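Local coordinates for protein BB0689 (Borrelia burgdorferi, PDB 4D53) that is an outer surface lipoprotein of the Lyme disease spirochaete and a member of the bacterial CAP superfamily, its precise function not firmly established, at residues Lys10-Ile15 against Ile86-Val91; Ala42-Ile47 against His69-Ser74; Gly115-Thr120 against Asp125-Leu130. All coordinates share one frame; numbering follows the deposited sequence.

Contact 1: residues Lys10-Ile15 against Ile86-Val91; sequences KEDMKI and IELNRV
Leu88 reaches from the loop 86-91 to the first turns of helix 10-26 and sets its two methyl branches on different parts of it. With CG anti to the backbone N (chi1 175°), the fork is carried across to the helix, where CD2 settles between Asp12 and Ile15 and CD1 meets a backbone carbonyl. Asp12 and Ile15 are one turn apart on the same side of the helix: Leu88 CD2 is 3.9 Å from Ile15 CG2 and 4.0 Å from Ile15 CD1, so the isoleucine offers both its short branch and the end of its long one. The Ile15 and Leu88 side chains cross at about a right angle. Toward Asp12 the approach is oblique, and Leu88 CD2 packs on CA and CB of that residue, 3.9 Å from Asp12 CA and 4.0 Å from Asp12 CB. The other branch, Leu88 CD1, comes to 3.6 Å from Asp12 O, a van der Waals contact with the helix backbone.

The polar partner of Asp12 lies on the sheet: OD2 forms a salt bridge with Arg117 of strand 112-119, while Asp12 OD1 lies 3.9 Å from Leu88 CD2. Leu88 also touches Leu16 of the same helix and Phe127 of strand 125-134, which extends the apolar patch inward. Here a single leucine side chain from the connection between strand 75-84 and helix 91-96 fastens that loop to the N-terminal helix, an example of loop-on-helix packing at the surface of the alpha-beta-alpha sandwich characteristic of the CAP domain.

Contact 2: residues Ala42-Ile47 against His69-Ser74; sequences AKEYAI and HKYDQS
Tyr71 OH donates a hydrogen bond to Glu44 OE1 over 2.7 Å, the one hydrogen bond between helix segment 42-47 and the loop 69-74. It ties a helix flanking the CAP-domain sheet to the connection that runs from helix 64-69 into strand 75-84. The acceptor uses its syn lone pair, the side facing the other carboxylate oxygen, and the second oxygen is accordingly close as well, with Glu44 OE2 2.8 Å from Tyr71 OH. The phenol oxygen therefore sits in the mouth of the carboxylate.

The two side chains arrive from opposite directions. Glu44 leaves the helix with CG beside the backbone N (chi1 -72°) and then runs extended, which projects its carboxylate toward the loop. OE1 lies at the edge of the Tyr71 ring, in its plane, while the carboxylate and ring planes stand 78° apart. The acid thus addresses the hydroxyl end of the tyrosine and leaves the ring faces to other groups. Lys70 CG packs over the centre of one face, 3.9 Å above the plane, and Lys40 makes a cation-pi contact with the same ring. Further contacts with Thr37 and Val41 bring Tyr71 against an earlier part of helix 36-52.

Lys70 also contributes charge. Its extended chain carries NZ to 4.1 Å from Glu44 OE1, beyond a salt bridge but near enough that it may favour the ionised carboxylate. Farther along the loop, Asp72 closes an Asx turn and forms a salt bridge through OD2 with Arg134 of strand 125-134. In that turn Ser74 N donates to Asp72 OD1 over 2.9 Å, reaching the oxygen nearly in line with its C-O bond.

Contact 3: residues Gly115-Thr120 against Asp125-Leu130; sequences GYRLKT and DIFVVL
Strands 112-119 and 125-134 form an antiparallel beta hairpin, and segments 115-120 and 125-130 are its paired arms, their short axes at 171°. Tyr116 and Val128 make one hydrogen-bonded pair: Val128 N donates to Tyr116 O over 2.9 Å in an almost straight bond, and Tyr116 N returns a bond to Val128 O. Leu118 and Ile126 repeat this reciprocal pairing, while their side chains lie on the sheet face shared with Tyr116 and Val128. Gly115 and Val129 are a non-hydrogen-bonded pair, and Gly115 CA approaches to 3.0 Å from Val128 O.

Arg117, Phe127 and Asp125 share the other face. Arg117 is extended from CG to NE and runs across Phe127, its CG standing 3.8 Å from the ring centroid in a CH-pi contact over the face, offset toward the rim. The guanidinium and ring planes are only 19° apart, and Phe127 CZ lies over one guanidinium face, 3.4 Å from Arg117 NE.

Within the CAP-domain sheet this hairpin lies between strands 33-34 and 75-84, and its Arg117 face looks toward helix 10-26 and helix 91-96. Arg117 NH1 is turned to helix 10-26, while the other two nitrogens grip Asp125 side-on: Arg117 NE donates to Asp125 OD1 and Arg117 NH2 to Asp125 OD2, each over 2.8 Å. OD1 is nearly in the guanidinium plane, yet NE meets that oxygen from above the carboxylate plane, consistent with the 42° between the two flat groups. Lys119 CD packs over the centre of a guanidinium face, 3.9 Å above the Arg117 plane.

In the fold
Contact 3 is buried and supplies the backbone-bonded core of the sheet, whereas contacts 1 and 2 are small surface contacts in which a loop meets a helix. Contacts 1 and 2 lie on opposite sides of the chain's centre, their own centres about 21 Å apart, with the hairpin between them. Each touches contact 3 through a different face: Asp12 and Met13 of contact 1 reach Arg117 and Gly115, while Ala42 and Ala46 of contact 2 pack on Val128, Leu118 and Leu130. Contact 1 is held by van der Waals packing across its own segments and linked to the core by a salt bridge as well as by packing; contact 2 is polar between its segments but joined to the core by two alanines, through backbone and methyl groups.

Contact 1: residues Lys10-Ile15 against Ile86-Val91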
loop_
_atom_site.group_PDB
_atom_site.type_symbol
_atom_site.label_atom_id
_atom_site.label_comp_id
_atom_site.label_asym_id
_atom_site.label_seq_id
_atom_site.Cartn_x
_atom_site.Cartn_y
_atom_site.Cartn_z
ATOM N N LYS A 10 -2.317 1.444 -13.330
ATOM C CA LYS A 10 -2.965 0.151 -13.106
ATOM C C LYS A 10 -2.038 -1.004 -13.366
ATOM O O LYS A 10 -2.017 -2.002 -12.587
ATOM C CB LYS A 10 -4.231 -0.020 -13.992
ATOM C CG LYS A 10 -5.101 -1.161 -13.526
ATOM C CD LYS A 10 -6.401 -1.180 -14.332
ATOM C CE LYS A 10 -7.306 -2.330 -13.919
ATOM N NZ LYS A 10 -8.095 -2.716 -15.129
ATOM N N GLU A 11 -1.309 -0.929 -14.470
ATOM C CA GLU A 11 -0.421 -1.987 -14.832
ATOM C C GLU A 11 0.766 -2.127 -13.837
ATOM O O GLU A 11 1.190 -3.270 -13.468
ATOM C CB GLU A 11 0.078 -1.800 -16.247
ATOM C CG GLU A 11 0.908 -2.947 -16.760
ATOM C CD GLU A 11 0.135 -4.273 -16.830
ATOM O OE1 GLU A 11 -1.078 -4.287 -17.238
ATOM O OE2 GLU A 11 0.759 -5.298 -16.420
ATOM N N ASP A 12 1.227 -0.989 -13.341
ATOM C CA ASP A 12 2.264 -1.002 -12.296
ATOM C C ASP A 12 1.816 -1.788 -11.106
ATOM O O ASP A 12 2.605 -2.610 -10.611
ATOM C CB ASP A 12 2.629 0.459 -11.880
ATOM C CG ASP A 12 3.180 1.297 -13.019
ATOM O OD1 ASP A 12 3.596 0.697 -14.031
ATOM O OD2 ASP A 12 3.402 2.522 -12.821
ATOM N N MET A 13 0.580 -1.569 -10.614
ATOM C CA MET A 13 0.108 -2.242 -9.450
ATOM C C MET A 13 -0.103 -3.708 -9.715
ATOM O O MET A 13 0.087 -4.504 -8.818
ATOM C CB MET A 13 -1.165 -1.640 -8.857
ATOM C CG MET A 13 -1.012 -0.299 -8.191
ATOM S SD MET A 13 0.179 -0.435 -6.799
ATOM C CE MET A 13 -0.539 -1.754 -5.915
ATOM N N LYS A 14 -0.486 -4.084 -10.933
ATOM C CA LYS A 14 -0.559 -5.542 -11.262
ATOM C C LYS A 14 0.814 -6.226 -11.129
ATOM O O LYS A 14 0.917 -7.345 -10.566
ATOM C CB LYS A 14 -1.159 -5.647 -12.698
ATOM C CG LYS A 14 -1.266 -6.975 -13.418
ATOM C CD LYS A 14 -2.039 -6.692 -14.766
ATOM C CE LYS A 14 -3.000 -7.819 -15.152
ATOM N NZ LYS A 14 -2.300 -9.146 -15.175
ATOM N N ILE A 15 1.868 -5.550 -11.558
ATOM C CA ILE A 15 3.230 -6.045 -11.412
ATOM C C ILE A 15 3.571 -6.174 -9.930
ATOM O O ILE A 15 4.145 -7.200 -9.467
ATOM C CB ILE A 15 4.198 -5.218 -12.250
ATOM C CG1 ILE A 15 3.992 -5.477 -13.748
ATOM C CG2 ILE A 15 5.697 -5.435 -11.903
ATOM C CD1 ILE A 15 4.589 -4.351 -14.581
ATOM N N ILE A 86 10.835 5.806 -5.397
ATOM C CA ILE A 86 11.511 4.530 -5.655
ATOM C C ILE A 86 10.868 3.857 -6.891
ATOM O O ILE A 86 9.666 3.701 -6.904
ATOM C CB ILE A 86 11.536 3.609 -4.366
ATOM C CG1 ILE A 86 12.219 4.318 -3.185
ATOM C CG2 ILE A 86 12.278 2.319 -4.654
ATOM C CD1 ILE A 86 12.070 3.654 -1.868
ATOM N N GLU A 87 11.657 3.373 -7.834
ATOM C CA GLU A 87 11.112 2.693 -9.035
ATOM C C GLU A 87 10.410 1.392 -8.713
ATOM O O GLU A 87 10.703 0.645 -7.759
ATOM C CB GLU A 87 12.163 2.476 -10.111
ATOM C CG GLU A 87 12.767 3.760 -10.678
ATOM C CD GLU A 87 11.762 4.703 -11.355
ATOM O OE1 GLU A 87 10.727 4.236 -11.909
ATOM O OE2 GLU A 87 12.012 5.954 -11.319
ATOM N N LEU A 88 9.473 1.061 -9.577
ATOM C CA LEU A 88 8.669 -0.138 -9.354
ATOM C C LEU A 88 9.473 -1.400 -9.159
ATOM O O LEU A 88 9.146 -2.196 -8.316
ATOM C CB LEU A 88 7.686 -0.301 -10.573
ATOM C CG LEU A 88 6.803 -1.550 -10.652
ATOM C CD1 LEU A 88 5.828 -1.593 -9.500
ATOM C CD2 LEU A 88 6.074 -1.580 -12.033
ATOM N N ASN A 89 10.568 -1.562 -9.909
ATOM C CA ASN A 89 11.370 -2.760 -9.866
ATOM C C ASN A 89 12.402 -2.733 -8.746
ATOM O O ASN A 89 13.151 -3.667 -8.577
ATOM C CB ASN A 89 12.036 -3.101 -11.248
ATOM C CG ASN A 89 13.067 -2.095 -11.670
ATOM O OD1 ASN A 89 13.254 -1.073 -11.038
ATOM N ND2 ASN A 89 13.735 -2.373 -12.783
ATOM N N ARG A 90 12.350 -1.728 -7.910
ATOM C CA ARG A 90 13.204 -1.601 -6.722
ATOM C C ARG A 90 12.479 -1.535 -5.393
ATOM O O ARG A 90 13.100 -1.636 -4.326
ATOM C CB ARG A 90 14.061 -0.329 -6.834
ATOM C CG ARG A 90 15.107 -0.327 -7.980
ATOM C CD ARG A 90 15.988 -1.567 -8.094
ATOM N NE ARG A 90 17.228 -1.202 -8.829
ATOM C CZ ARG A 90 18.512 -1.478 -8.469
ATOM N NH1 ARG A 90 18.804 -2.285 -7.456
ATOM N NH2 ARG A 90 19.546 -0.958 -9.173
ATOM N N VAL A 91 11.181 -1.328 -5.418
ATOM C CA VAL A 91 10.450 -1.016 -4.211
ATOM C C VAL A 91 10.335 -2.196 -3.229
ATOM O O VAL A 91 10.440 -2.011 -1.980
ATOM C CB VAL A 91 9.129 -0.310 -4.468
ATOM C CG1 VAL A 91 8.053 -1.225 -5.058
ATOM C CG2 VAL A 91 8.602 0.309 -3.183
#

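Contact 2: residues Ala42-Ile47 against His69-Ser74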
loop_
_atom_site.group_PDB
_atom_site.type_symbol
_atom_site.label_atom_id
_atom_site.label_comp_id
_atom_site.label_asym_id
_atom_site.label_seq_id
_atom_site.Cartn_x
_atom_site.Cartn_y
_atom_site.Cartn_z
ATOM N N ALA A 42 -6.223 3.275 -0.116
ATOM C CA ALA A 42 -4.824 3.526 -0.489
ATOM C C ALA A 42 -4.727 4.630 -1.504
ATOM O O ALA A 42 -3.833 5.475 -1.412
ATOM C CB ALA A 42 -4.172 2.241 -1.007
ATOM N N LYS A 43 -5.612 4.660 -2.515
ATOM C CA LYS A 43 -5.601 5.689 -3.485
ATOM C C LYS A 43 -5.909 7.087 -2.919
ATOM O O LYS A 43 -5.198 8.046 -3.203
ATOM C CB LYS A 43 -6.562 5.378 -4.669
ATOM C CG LYS A 43 -6.564 6.445 -5.755
ATOM C CD LYS A 43 -7.537 6.075 -6.917
ATOM C CE LYS A 43 -7.428 7.036 -8.086
ATOM N NZ LYS A 43 -8.351 6.643 -9.171
ATOM N N GLU A 44 -6.897 7.143 -2.052
ATOM C CA GLU A 44 -7.300 8.437 -1.459
ATOM C C GLU A 44 -6.177 9.006 -0.620
ATOM O O GLU A 44 -5.854 10.210 -0.670
ATOM C CB GLU A 44 -8.524 8.246 -0.579
ATOM C CG GLU A 44 -9.766 7.987 -1.438
ATOM C CD GLU A 44 -11.116 8.064 -0.676
ATOM O OE1 GLU A 44 -11.152 8.430 0.562
ATOM O OE2 GLU A 44 -12.113 7.739 -1.395
ATOM N N TYR A 45 -5.549 8.089 0.118
ATOM C CA TYR A 45 -4.385 8.501 0.981
ATOM C C TYR A 45 -3.150 8.900 0.174
ATOM O O TYR A 45 -2.508 9.928 0.475
ATOM C CB TYR A 45 -4.073 7.401 1.991
ATOM C CG TYR A 45 -3.224 7.950 3.130
ATOM C CD1 TYR A 45 -3.642 9.031 3.896
ATOM C CD2 TYR A 45 -1.971 7.366 3.456
ATOM C CE1 TYR A 45 -2.894 9.499 4.947
ATOM C CE2 TYR A 45 -1.224 7.824 4.505
ATOM C CZ TYR A 45 -1.678 8.901 5.271
ATOM O OH TYR A 45 -0.949 9.358 6.351
ATOM N N ALA A 46 -2.829 8.148 -0.885
ATOM C CA ALA A 46 -1.697 8.455 -1.687
ATOM C C ALA A 46 -1.837 9.887 -2.263
ATOM O O ALA A 46 -0.873 10.702 -2.328
ATOM C CB ALA A 46 -1.537 7.455 -2.833
ATOM N N ILE A 47 -3.059 10.198 -2.726
ATOM C CA ILE A 47 -3.313 11.552 -3.324
ATOM C C ILE A 47 -3.119 12.692 -2.263
ATOM O O ILE A 47 -2.490 13.699 -2.547
ATOM C CB ILE A 47 -4.727 11.565 -3.960
ATOM C CG1 ILE A 47 -4.647 10.751 -5.281
ATOM C CG2 ILE A 47 -5.214 13.026 -4.199
ATOM C CD1 ILE A 47 -6.024 10.410 -5.821
ATOM N N HIS A 69 -11.564 2.273 8.337
ATOM C CA HIS A 69 -12.898 2.257 9.000
ATOM C C HIS A 69 -13.845 3.313 8.506
ATOM O O HIS A 69 -15.035 3.213 8.715
ATOM C CB HIS A 69 -12.803 2.368 10.484
ATOM C CG HIS A 69 -12.428 1.103 11.137
ATOM N ND1 HIS A 69 -12.132 1.021 12.478
ATOM C CD2 HIS A 69 -12.238 -0.132 10.625
ATOM C CE1 HIS A 69 -11.806 -0.223 12.773
ATOM N NE2 HIS A 69 -11.853 -0.939 11.662
ATOM N N LYS A 70 -13.353 4.298 7.795
ATOM C CA LYS A 70 -14.253 5.244 7.162
ATOM C C LYS A 70 -15.135 4.603 6.109
ATOM O O LYS A 70 -16.225 5.077 5.855
ATOM C CB LYS A 70 -13.449 6.394 6.545
ATOM C CG LYS A 70 -14.127 7.148 5.425
ATOM C CD LYS A 70 -13.353 8.422 5.078
ATOM C CE LYS A 70 -14.048 9.255 4.004
ATOM N NZ LYS A 70 -13.150 10.375 3.588
ATOM N N TYR A 71 -14.655 3.544 5.468
ATOM C CA TYR A 71 -15.431 2.830 4.508
ATOM C C TYR A 71 -15.867 1.486 4.971
ATOM O O TYR A 71 -16.842 0.980 4.414
ATOM C CB TYR A 71 -14.647 2.641 3.252
ATOM C CG TYR A 71 -14.384 3.936 2.605
ATOM C CD1 TYR A 71 -15.440 4.676 2.065
ATOM C CD2 TYR A 71 -13.105 4.478 2.569
ATOM C CE1 TYR A 71 -15.223 5.899 1.478
ATOM C CE2 TYR A 71 -12.869 5.694 1.945
ATOM C CZ TYR A 71 -13.936 6.401 1.404
ATOM O OH TYR A 71 -13.762 7.637 0.834
ATOM N N ASP A 72 -15.169 0.869 5.928
ATOM C CA ASP A 72 -15.520 -0.494 6.292
ATOM C C ASP A 72 -14.994 -0.866 7.624
ATOM O O ASP A 72 -13.819 -1.124 7.835
ATOM C CB ASP A 72 -15.089 -1.481 5.184
ATOM C CG ASP A 72 -15.565 -2.906 5.443
ATOM O OD1 ASP A 72 -15.942 -3.236 6.600
ATOM O OD2 ASP A 72 -15.462 -3.722 4.509
ATOM N N GLN A 73 -15.909 -0.946 8.573
ATOM C CA GLN A 73 -15.541 -1.028 9.965
ATOM C C GLN A 73 -15.246 -2.455 10.343
ATOM O O GLN A 73 -14.729 -2.696 11.410
ATOM C CB GLN A 73 -16.695 -0.490 10.794
ATOM C CG GLN A 73 -16.344 0.653 11.702
ATOM C CD GLN A 73 -17.612 1.199 12.290
ATOM O OE1 GLN A 73 -18.310 1.972 11.649
ATOM N NE2 GLN A 73 -17.959 0.739 13.489
ATOM N N SER A 74 -15.524 -3.394 9.439
ATOM C CA SER A 74 -15.302 -4.809 9.738
ATOM C C SER A 74 -13.825 -5.243 9.804
ATOM O O SER A 74 -13.510 -6.269 10.399
ATOM C CB SER A 74 -16.082 -5.709 8.777
ATOM O OG SER A 74 -15.696 -5.524 7.421
#

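Contact 3: residues Gly115-Thr120 against Asp125-Leu130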
loop_
_atom_site.group_PDB
_atom_site.type_symbol
_atom_site.label_atom_id
_atom_site.label_comp_id
_atom_site.label_asym_id
_atom_site.label_seq_id
_atom_site.Cartn_x
_atom_site.Cartn_y
_atom_site.Cartn_z
ATOM N N GLY A 115 -3.539 -1.667 -2.870
ATOM C CA GLY A 115 -2.612 -0.528 -2.959
ATOM C C GLY A 115 -2.807 0.345 -4.121
ATOM O O GLY A 115 -3.697 0.104 -5.018
ATOM N N TYR A 116 -1.970 1.346 -4.195
ATOM C CA TYR A 116 -2.065 2.363 -5.264
ATOM C C TYR A 116 -0.697 3.003 -5.438
ATOM O O TYR A 116 0.046 3.201 -4.434
ATOM C CB TYR A 116 -3.163 3.409 -4.936
ATOM C CG TYR A 116 -3.336 4.456 -6.056
ATOM C CD1 TYR A 116 -3.999 4.125 -7.277
ATOM C CD2 TYR A 116 -2.756 5.711 -5.969
ATOM C CE1 TYR A 116 -4.118 5.055 -8.326
ATOM C CE2 TYR A 116 -2.897 6.639 -7.007
ATOM C CZ TYR A 116 -3.559 6.289 -8.182
ATOM O OH TYR A 116 -3.622 7.260 -9.174
ATOM N N ARG A 117 -0.356 3.334 -6.672
ATOM C CA ARG A 117 0.801 4.102 -7.021
ATOM C C ARG A 117 0.344 5.439 -7.610
ATOM O O ARG A 117 -0.296 5.491 -8.656
ATOM C CB ARG A 117 1.746 3.386 -7.952
ATOM C CG ARG A 117 3.055 4.121 -8.208
ATOM C CD ARG A 117 3.802 3.663 -9.435
ATOM N NE ARG A 117 5.194 4.113 -9.464
ATOM C CZ ARG A 117 6.138 3.697 -10.333
ATOM N NH1 ARG A 117 5.858 2.885 -11.344
ATOM N NH2 ARG A 117 7.393 4.115 -10.247
ATOM N N LEU A 118 0.678 6.510 -6.914
ATOM C CA LEU A 118 0.528 7.911 -7.447
ATOM C C LEU A 118 1.741 8.344 -8.191
ATOM O O LEU A 118 2.881 8.328 -7.694
ATOM C CB LEU A 118 0.187 8.868 -6.302
ATOM C CG LEU A 118 0.200 10.333 -6.757
ATOM C CD1 LEU A 118 -1.016 10.586 -7.648
ATOM C CD2 LEU A 118 0.135 11.169 -5.514
ATOM N N LYS A 119 1.582 8.598 -9.513
ATOM C CA LYS A 119 2.688 9.050 -10.324
ATOM C C LYS A 119 2.155 10.222 -11.131
ATOM O O LYS A 119 1.033 10.148 -11.705
ATOM C CB LYS A 119 3.146 7.896 -11.133
ATOM C CG LYS A 119 4.464 8.003 -11.771
ATOM C CD LYS A 119 4.790 6.708 -12.475
ATOM C CE LYS A 119 5.979 7.037 -13.361
ATOM N NZ LYS A 119 6.479 5.899 -14.165
ATOM N N THR A 120 2.808 11.362 -11.016
ATOM C CA THR A 120 2.249 12.590 -11.561
ATOM C C THR A 120 3.186 13.174 -12.566
ATOM O O THR A 120 4.329 12.774 -12.676
ATOM C CB THR A 120 2.038 13.676 -10.556
ATOM O OG1 THR A 120 3.337 14.126 -10.102
ATOM C CG2 THR A 120 1.101 13.228 -9.506
ATOM N N ASP A 125 5.963 10.364 -6.996
ATOM C CA ASP A 125 5.929 8.893 -7.164
ATOM C C ASP A 125 5.771 8.240 -5.814
ATOM O O ASP A 125 6.813 8.058 -5.080
ATOM C CB ASP A 125 7.194 8.421 -7.826
ATOM C CG ASP A 125 7.194 6.913 -8.165
ATOM O OD1 ASP A 125 6.293 6.108 -7.759
ATOM O OD2 ASP A 125 8.145 6.457 -8.869
ATOM N N ILE A 126 4.552 7.832 -5.484
ATOM C CA ILE A 126 4.241 7.364 -4.135
ATOM C C ILE A 126 3.529 6.034 -4.208
ATOM O O ILE A 126 2.509 5.913 -4.935
ATOM C CB ILE A 126 3.373 8.354 -3.376
ATOM C CG1 ILE A 126 4.165 9.688 -3.142
ATOM C CG2 ILE A 126 2.928 7.804 -2.033
ATOM C CD1 ILE A 126 3.338 10.781 -2.490
ATOM N N PHE A 127 3.929 4.992 -3.612
ATOM C CA PHE A 127 3.226 3.756 -3.186
ATOM C C PHE A 127 2.614 3.845 -1.820
ATOM O O PHE A 127 3.265 4.278 -0.800
ATOM C CB PHE A 127 4.192 2.571 -3.232
ATOM C CG PHE A 127 4.688 2.247 -4.613
ATOM C CD1 PHE A 127 3.933 1.468 -5.472
ATOM C CD2 PHE A 127 5.912 2.724 -5.051
ATOM C CE1 PHE A 127 4.388 1.173 -6.743
ATOM C CE2 PHE A 127 6.373 2.429 -6.319
ATOM C CZ PHE A 127 5.610 1.653 -7.167
ATOM N N VAL A 128 1.312 3.456 -1.867
ATOM C CA VAL A 128 0.632 3.115 -0.613
ATOM C C VAL A 128 0.111 1.689 -0.701
ATOM O O VAL A 128 -0.736 1.410 -1.595
ATOM C CB VAL A 128 -0.529 4.077 -0.252
ATOM C CG1 VAL A 128 -1.282 3.643 1.020
ATOM C CG2 VAL A 128 -0.073 5.557 -0.167
ATOM N N VAL A 129 0.522 0.808 0.233
ATOM C CA VAL A 129 0.035 -0.602 0.215
ATOM C C VAL A 129 -0.518 -0.949 1.563
ATOM O O VAL A 129 0.129 -0.760 2.567
ATOM C CB VAL A 129 1.060 -1.608 -0.328
ATOM C CG1 VAL A 129 0.497 -3.046 -0.321
ATOM C CG2 VAL A 129 1.624 -1.175 -1.674
ATOM N N LEU A 130 -1.774 -1.398 1.598
ATOM C CA LEU A 130 -2.485 -1.749 2.786
ATOM C C LEU A 130 -2.762 -3.271 2.825
ATOM O O LEU A 130 -3.001 -3.879 1.796
ATOM C CB LEU A 130 -3.857 -1.052 2.815
ATOM C CG LEU A 130 -3.828 0.505 2.718
ATOM C CD1 LEU A 130 -5.228 1.204 2.660
ATOM C CD2 LEU A 130 -3.079 1.050 3.908
#